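Local coordinates for protein Succinylglutamatedesuccinylase/aspartoacylase (Rhodobacter sphaeroides 2.4.1, PDB 3CDX) that probably acts as a zinc-dependent hydrolase of the succinylglutamate desuccinylase/aspartoacylase family, acting on non-peptide carbon-nitrogen bonds in linear amides, and holds a calcium ion in this crystal, at residues V270-G276 with V327-V333. Residues are numbered along the deposited sequence; the frame is centred on the assembly and turned at random.
Sequences VMAPRTG and VTRGDAV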
loop_
_atom_site.group_PDB
_atom_site.type_symbol
_atom_site.label_atom_id
_atom_site.label_comp_id
_atom_site.label_asym_id
_atom_site.label_seq_id
_atom_site.Cartn_x
_atom_site.Cartn_y
_atom_site.Cartn_z
ATOM N N VAL A 270 -15.951 -25.301 -15.226
ATOM C CA VAL A 270 -17.121 -24.549 -14.835
ATOM C C VAL A 270 -16.652 -23.167 -14.483
ATOM O O VAL A 270 -15.893 -22.978 -13.533
ATOM C CB VAL A 270 -17.866 -25.168 -13.635
ATOM C CG1 VAL A 270 -19.203 -24.421 -13.396
ATOM C CG2 VAL A 270 -18.048 -26.649 -13.868
ATOM N N MET A 271 -17.121 -22.197 -15.248
ATOM C CA MET A 271 -16.683 -20.825 -15.100
ATOM C C MET A 271 -17.739 -19.961 -14.389
ATOM O O MET A 271 -18.940 -20.124 -14.603
ATOM C CB MET A 271 -16.362 -20.268 -16.485
ATOM C CG MET A 271 -15.318 -21.116 -17.274
ATOM S SD MET A 271 -13.637 -21.148 -16.641
ATOM C CE MET A 271 -13.132 -19.443 -16.818
ATOM N N ALA A 272 -17.286 -19.059 -13.523
ATOM C CA ALA A 272 -18.173 -18.046 -12.934
ATOM C C ALA A 272 -18.469 -16.879 -13.917
ATOM O O ALA A 272 -17.539 -16.153 -14.311
ATOM C CB ALA A 272 -17.559 -17.493 -11.632
ATOM N N PRO A 273 -19.751 -16.688 -14.307
ATOM C CA PRO A 273 -20.037 -15.552 -15.197
ATOM C C PRO A 273 -20.199 -14.247 -14.445
ATOM O O PRO A 273 -20.199 -13.171 -15.048
ATOM C CB PRO A 273 -21.372 -15.947 -15.854
ATOM C CG PRO A 273 -21.783 -17.280 -15.221
ATOM C CD PRO A 273 -20.961 -17.481 -14.029
ATOM N N ARG A 274 -20.389 -14.343 -13.135
ATOM C CA ARG A 274 -20.558 -13.159 -12.326
ATOM C C ARG A 274 -19.710 -13.274 -11.070
ATOM O O ARG A 274 -19.408 -14.374 -10.598
ATOM C CB ARG A 274 -22.038 -12.908 -11.967
ATOM C CG ARG A 274 -23.006 -12.608 -13.138
ATOM C CD ARG A 274 -22.808 -11.226 -13.826
ATOM N NE ARG A 274 -23.609 -11.148 -15.050
ATOM C CZ ARG A 274 -23.378 -10.350 -16.101
ATOM N NH1 ARG A 274 -22.347 -9.513 -16.132
ATOM N NH2 ARG A 274 -24.198 -10.402 -17.150
ATOM N N THR A 275 -19.299 -12.124 -10.556
ATOM C CA THR A 275 -18.709 -12.052 -9.220
ATOM C C THR A 275 -19.772 -12.277 -8.126
ATOM O O THR A 275 -20.835 -11.660 -8.131
ATOM C CB THR A 275 -17.961 -10.732 -9.068
ATOM O OG1 THR A 275 -16.894 -10.724 -10.024
ATOM C CG2 THR A 275 -17.366 -10.570 -7.634
ATOM N N GLY A 276 -19.518 -13.212 -7.223
ATOM C CA GLY A 276 -20.378 -13.352 -6.066
ATOM C C GLY A 276 -19.911 -14.478 -5.171
ATOM O O GLY A 276 -18.774 -14.904 -5.269
ATOM N N VAL A 327 -16.094 -15.503 -5.419
ATOM C CA VAL A 327 -15.420 -15.766 -6.688
ATOM C C VAL A 327 -15.561 -14.548 -7.582
ATOM O O VAL A 327 -16.494 -13.771 -7.426
ATOM C CB VAL A 327 -16.007 -17.022 -7.446
ATOM C CG1 VAL A 327 -15.758 -18.345 -6.633
ATOM C CG2 VAL A 327 -17.494 -16.829 -7.762
ATOM N N THR A 328 -14.629 -14.391 -8.518
ATOM C CA THR A 328 -14.642 -13.271 -9.421
ATOM C C THR A 328 -15.098 -13.773 -10.791
ATOM O O THR A 328 -14.693 -14.852 -11.209
ATOM C CB THR A 328 -13.244 -12.596 -9.498
ATOM O OG1 THR A 328 -12.848 -12.177 -8.191
ATOM C CG2 THR A 328 -13.274 -11.335 -10.378
ATOM N N ARG A 329 -15.947 -12.992 -11.468
ATOM C CA ARG A 329 -16.282 -13.221 -12.891
ATOM C C ARG A 329 -15.038 -13.658 -13.666
ATOM O O ARG A 329 -13.990 -13.013 -13.569
ATOM C CB ARG A 329 -16.832 -11.930 -13.532
ATOM C CG ARG A 329 -17.151 -12.063 -15.036
ATOM C CD ARG A 329 -17.508 -10.711 -15.665
ATOM N NE ARG A 329 -17.778 -10.828 -17.106
ATOM C CZ ARG A 329 -18.512 -9.966 -17.817
ATOM N NH1 ARG A 329 -19.105 -8.914 -17.247
ATOM N NH2 ARG A 329 -18.681 -10.185 -19.107
ATOM N N GLY A 330 -15.150 -14.740 -14.425
ATOM C CA GLY A 330 -13.990 -15.300 -15.113
ATOM C C GLY A 330 -13.143 -16.363 -14.412
ATOM O O GLY A 330 -12.230 -16.888 -15.018
ATOM N N ASP A 331 -13.408 -16.669 -13.136
ATOM C CA ASP A 331 -12.679 -17.726 -12.406
ATOM C C ASP A 331 -13.319 -19.038 -12.765
ATOM O O ASP A 331 -14.530 -19.110 -12.993
ATOM C CB ASP A 331 -12.835 -17.593 -10.878
ATOM C CG ASP A 331 -12.079 -16.396 -10.270
ATOM O OD1 ASP A 331 -11.184 -15.802 -10.913
ATOM O OD2 ASP A 331 -12.392 -16.061 -9.106
ATOM N N ALA A 332 -12.531 -20.104 -12.771
ATOM C CA ALA A 332 -13.133 -21.440 -12.825
ATOM C C ALA A 332 -13.512 -21.814 -11.390
ATOM O O ALA A 332 -12.764 -21.517 -10.451
ATOM C CB ALA A 332 -12.149 -22.444 -13.406
ATOM N N VAL A 333 -14.656 -22.461 -11.203
ATOM C CA VAL A 333 -15.045 -22.926 -9.862
ATOM C C VAL A 333 -14.920 -24.463 -9.741
ATOM O O VAL A 333 -15.059 -25.047 -8.653
ATOM C CB VAL A 333 -16.434 -22.381 -9.466
ATOM C CG1 VAL A 333 -16.367 -20.846 -9.347
ATOM C CG2 VAL A 333 -17.520 -22.790 -10.462
HETATM O O HOH W 1 -20.070 -8.495 -14.314
#
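Thr275 turns its hydroxyl beside its own backbone N (chi1 -63°), where OG1, a side-chain oxygen and not a carbonyl, accepts a nearly straight hydrogen bond from Arg329 N at 2.9 Å. Arg329, with CG anti to its N (chi1 178°) and extended as far as NE, runs past Pro273 O, its CG 3.2 Å from that oxygen. Its guanidinium ends alongside that of Arg274, the planes 81° apart; both NH1 atoms donate to one water, and Asp302 OD1 of a third subunit forms salt bridges with both, drawing the groups together. Backbone bonds flank the type II turn Thr328–Asp331: Gly330 N donates to Ala272 O and Ala272 N to Asp331 O, each at 2.8 Å, Val333 N donates to Val270 O at 2.7 Å, and Gly276 and Val327 bond mutually. Within the turn, Asp331 OD2 accepts a hydrogen bond from Thr328 N from above the carboxylate plane. Met271 SD lies 3.8 Å from Ala332 CB, its CE near Gly330 O. Glu42 of a second subunit pairs with Arg329 NE, and Ser36 of that subunit hydrogen-bonds to Asp331 OD1. Loop and turn join the Met271–Ala332 pair of strands 259-271 and 332-339 to the Gly276–Val327 pair of a four-stranded antiparallel sheet, with Val270 and Val333 packed on Leu310 of strand 308-311.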